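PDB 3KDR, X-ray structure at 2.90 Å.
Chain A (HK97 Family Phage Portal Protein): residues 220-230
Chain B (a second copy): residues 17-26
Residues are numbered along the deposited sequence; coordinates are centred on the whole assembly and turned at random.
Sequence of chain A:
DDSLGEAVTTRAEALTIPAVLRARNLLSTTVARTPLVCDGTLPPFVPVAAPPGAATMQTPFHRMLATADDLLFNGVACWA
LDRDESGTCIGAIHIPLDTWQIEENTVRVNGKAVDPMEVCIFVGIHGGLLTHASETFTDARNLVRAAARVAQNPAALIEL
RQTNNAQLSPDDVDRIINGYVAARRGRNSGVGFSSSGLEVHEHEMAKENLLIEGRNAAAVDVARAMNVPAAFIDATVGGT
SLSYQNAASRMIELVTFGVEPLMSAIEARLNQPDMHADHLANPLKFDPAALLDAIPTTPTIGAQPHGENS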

# COMPACT_ATOMS: atom_id res chain seq x y z
N VAL A 220 22.33 -1.52 -13.41
CA VAL A 220 21.47 -2.26 -14.32
C VAL A 220 22.06 -2.14 -15.73
O VAL A 220 21.99 -3.09 -16.54
CB VAL A 220 20.06 -1.69 -14.30
CG1 VAL A 220 19.15 -2.30 -15.41
CG2 VAL A 220 19.45 -1.91 -12.96
N ASP A 221 22.64 -0.98 -16.03
CA ASP A 221 23.31 -0.79 -17.29
C ASP A 221 24.51 -1.68 -17.39
O ASP A 221 24.77 -2.23 -18.46
CB ASP A 221 23.64 0.68 -17.53
CG ASP A 221 22.48 1.43 -18.28
OD1 ASP A 221 21.70 0.75 -18.99
OD2 ASP A 221 22.37 2.68 -18.22
N VAL A 222 25.21 -1.86 -16.28
CA VAL A 222 26.37 -2.74 -16.24
C VAL A 222 25.95 -4.17 -16.52
O VAL A 222 26.54 -4.84 -17.37
CB VAL A 222 27.13 -2.67 -14.87
CG1 VAL A 222 28.18 -3.84 -14.68
CG2 VAL A 222 27.79 -1.34 -14.71
N ALA A 223 24.91 -4.62 -15.83
CA ALA A 223 24.37 -5.96 -16.09
C ALA A 223 24.04 -6.11 -17.56
O ALA A 223 24.34 -7.08 -18.15
CB ALA A 223 23.18 -6.25 -15.27
N ARG A 224 23.43 -5.12 -18.16
CA ARG A 224 23.01 -5.23 -19.54
C ARG A 224 24.18 -5.43 -20.39
O ARG A 224 24.19 -6.28 -21.22
CB ARG A 224 22.30 -3.97 -20.00
CG ARG A 224 20.79 -3.96 -19.66
CD ARG A 224 20.28 -2.56 -19.71
NE ARG A 224 18.90 -2.43 -19.29
CZ ARG A 224 18.36 -1.27 -18.97
NH1 ARG A 224 19.10 -0.20 -19.00
NH2 ARG A 224 17.12 -1.18 -18.60
N ALA A 225 25.19 -4.61 -20.19
CA ALA A 225 26.40 -4.70 -20.97
C ALA A 225 27.07 -6.04 -20.81
O ALA A 225 27.69 -6.51 -21.71
CB ALA A 225 27.37 -3.58 -20.58
N MSE A 226 26.97 -6.65 -19.65
CA MSE A 226 27.74 -7.85 -19.40
C MSE A 226 26.90 -9.07 -19.53
O MSE A 226 27.32 -10.19 -19.22
CB MSE A 226 28.37 -7.75 -18.06
CG MSE A 226 29.22 -6.55 -18.04
SE MSE A 226 30.49 -6.58 -16.67
CE MSE A 226 31.58 -8.11 -17.13
N ASN A 227 25.69 -8.86 -20.04
CA ASN A 227 24.82 -9.93 -20.39
C ASN A 227 24.43 -10.75 -19.19
O ASN A 227 24.35 -11.96 -19.28
CB ASN A 227 25.51 -10.82 -21.40
CG ASN A 227 24.61 -11.29 -22.46
OD1 ASN A 227 23.78 -10.55 -22.95
ND2 ASN A 227 24.73 -12.55 -22.81
N VAL A 228 24.15 -10.11 -18.08
CA VAL A 228 23.70 -10.80 -16.91
C VAL A 228 22.39 -10.17 -16.45
O VAL A 228 22.13 -9.03 -16.74
CB VAL A 228 24.74 -10.69 -15.83
CG1 VAL A 228 24.46 -11.71 -14.88
CG2 VAL A 228 26.13 -10.94 -16.35
N PRO A 229 21.52 -10.90 -15.82
CA PRO A 229 20.36 -10.26 -15.28
C PRO A 229 20.66 -9.34 -14.13
O PRO A 229 21.43 -9.70 -13.24
CB PRO A 229 19.55 -11.43 -14.74
CG PRO A 229 19.83 -12.46 -15.65
CD PRO A 229 21.28 -12.34 -15.96
N ALA A 230 20.02 -8.20 -14.11
CA ALA A 230 20.30 -7.27 -13.04
C ALA A 230 20.05 -7.88 -11.64
O ALA A 230 20.69 -7.49 -10.74
CB ALA A 230 19.52 -6.00 -13.24
N ILE B 17 25.30 1.73 -25.99
CA ILE B 17 24.10 1.85 -25.17
C ILE B 17 23.81 0.48 -24.61
O ILE B 17 23.54 -0.48 -25.36
CB ILE B 17 22.89 2.30 -26.01
CG1 ILE B 17 23.19 3.66 -26.63
CG2 ILE B 17 21.63 2.36 -25.18
CD1 ILE B 17 22.36 3.97 -27.80
N PRO B 18 23.90 0.34 -23.30
CA PRO B 18 23.85 -1.02 -22.79
C PRO B 18 22.61 -1.78 -23.16
O PRO B 18 22.69 -2.90 -23.42
CB PRO B 18 23.98 -0.81 -21.30
CG PRO B 18 24.97 0.32 -21.25
CD PRO B 18 24.68 1.19 -22.41
N ALA B 19 21.46 -1.16 -23.16
CA ALA B 19 20.25 -1.83 -23.59
C ALA B 19 20.42 -2.37 -25.02
O ALA B 19 19.94 -3.43 -25.33
CB ALA B 19 19.12 -0.88 -23.56
N VAL B 20 21.07 -1.61 -25.89
CA VAL B 20 21.17 -2.02 -27.25
C VAL B 20 22.03 -3.24 -27.25
O VAL B 20 21.69 -4.25 -27.89
CB VAL B 20 21.77 -0.95 -28.13
CG1 VAL B 20 22.10 -1.50 -29.50
CG2 VAL B 20 20.79 0.23 -28.20
N LEU B 21 23.12 -3.18 -26.51
CA LEU B 21 24.04 -4.30 -26.49
C LEU B 21 23.40 -5.49 -25.90
O LEU B 21 23.53 -6.52 -26.42
CB LEU B 21 25.31 -3.96 -25.74
CG LEU B 21 26.39 -5.02 -25.59
CD1 LEU B 21 26.78 -5.60 -26.92
CD2 LEU B 21 27.58 -4.37 -24.93
N ARG B 22 22.66 -5.34 -24.84
CA ARG B 22 22.06 -6.49 -24.19
C ARG B 22 21.02 -7.14 -25.11
O ARG B 22 21.01 -8.35 -25.27
CB ARG B 22 21.44 -6.06 -22.87
CG ARG B 22 20.61 -7.13 -22.20
CD ARG B 22 21.45 -8.17 -21.61
NE ARG B 22 20.69 -9.00 -20.70
CZ ARG B 22 20.82 -10.32 -20.60
NH1 ARG B 22 21.69 -10.97 -21.37
NH2 ARG B 22 20.10 -11.01 -19.73
N ALA B 23 20.18 -6.35 -25.74
CA ALA B 23 19.20 -6.87 -26.70
C ALA B 23 19.88 -7.56 -27.87
O ALA B 23 19.52 -8.69 -28.23
CB ALA B 23 18.32 -5.78 -27.22
N ARG B 24 20.86 -6.88 -28.45
CA ARG B 24 21.63 -7.48 -29.51
C ARG B 24 22.21 -8.86 -29.16
O ARG B 24 22.18 -9.74 -30.00
CB ARG B 24 22.71 -6.54 -29.93
CG ARG B 24 23.65 -7.08 -31.01
CD ARG B 24 24.76 -7.90 -30.39
NE ARG B 24 25.77 -8.37 -31.31
CZ ARG B 24 26.74 -9.18 -30.92
NH1 ARG B 24 26.79 -9.59 -29.65
NH2 ARG B 24 27.65 -9.58 -31.77
N ASN B 25 22.67 -9.11 -27.97
CA ASN B 25 23.16 -10.44 -27.71
C ASN B 25 22.08 -11.43 -27.51
O ASN B 25 22.15 -12.52 -27.95
CB ASN B 25 24.02 -10.42 -26.50
CG ASN B 25 24.85 -9.23 -26.45
OD1 ASN B 25 25.51 -8.92 -27.38
ND2 ASN B 25 24.80 -8.53 -25.35
N LEU B 26 21.05 -11.07 -26.80
CA LEU B 26 19.96 -11.97 -26.69
C LEU B 26 19.55 -12.39 -28.08
O LEU B 26 19.23 -13.53 -28.30
CB LEU B 26 18.82 -11.26 -26.02
CG LEU B 26 18.48 -11.53 -24.56
CD1 LEU B 26 19.49 -12.42 -23.76
CD2 LEU B 26 18.16 -10.20 -23.87

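The last turns of a helix in chain A, from Val A220 to about Met A226, lie beside the first turns of a chain B helix that starts at Pro B18. The two run in roughly the same direction, with 34° between their axes, and approach to 7.5 Å. At the contact the CA atoms of Arg A224 and Arg B22 come within 4.9 Å; the two stretches together bury 479 Å².

Ile B17 occupies the N-cap position and points away from the chain A stretch. Pro B18, by contrast, points toward it: its CB lies 3.3 Å from Asp A221 O and 4.4 Å from Ala A225 CB, so the compact ring packs against both the backbone and a methyl group. The CA atoms of Pro B18 and Ala A225 are 4.8 Å apart. Ala B19 borders the aliphatic part of Arg A224, whose CD comes within 3.9 Å of Ala B19 N. That arginine is held along its own helix by a salt bridge, with NH1 2.8 Å from Asp A221 OD1; its contacts with the chain B stretch come from its carbon chain and backbone.

One turn on, Leu B21 adds an apolar contact, its CD2 4.4 Å from Ala A225 CB. Arg B22 is covered most extensively. Its CB sits 3.2 Å from Arg A224 O, while its guanidinium reaches the end of the chain A helix, where Asn A227 adopts positive phi in a Schellman motif. There Arg B22 NH1 donates a weak hydrogen bond to Asn A227 OD1 (2.7 Å), and the backbone carbonyl carbons of Asn A227 and Val A228 lie over one face of the guanidinium.

Ala B23 faces away and Arg B24 makes no contact with this chain A stretch. Asn B25 completes the polar cluster: its ND2 donates to Asn A227 OD1 at 3.3 Å, making this single amide oxygen the acceptor for two chain B side chains.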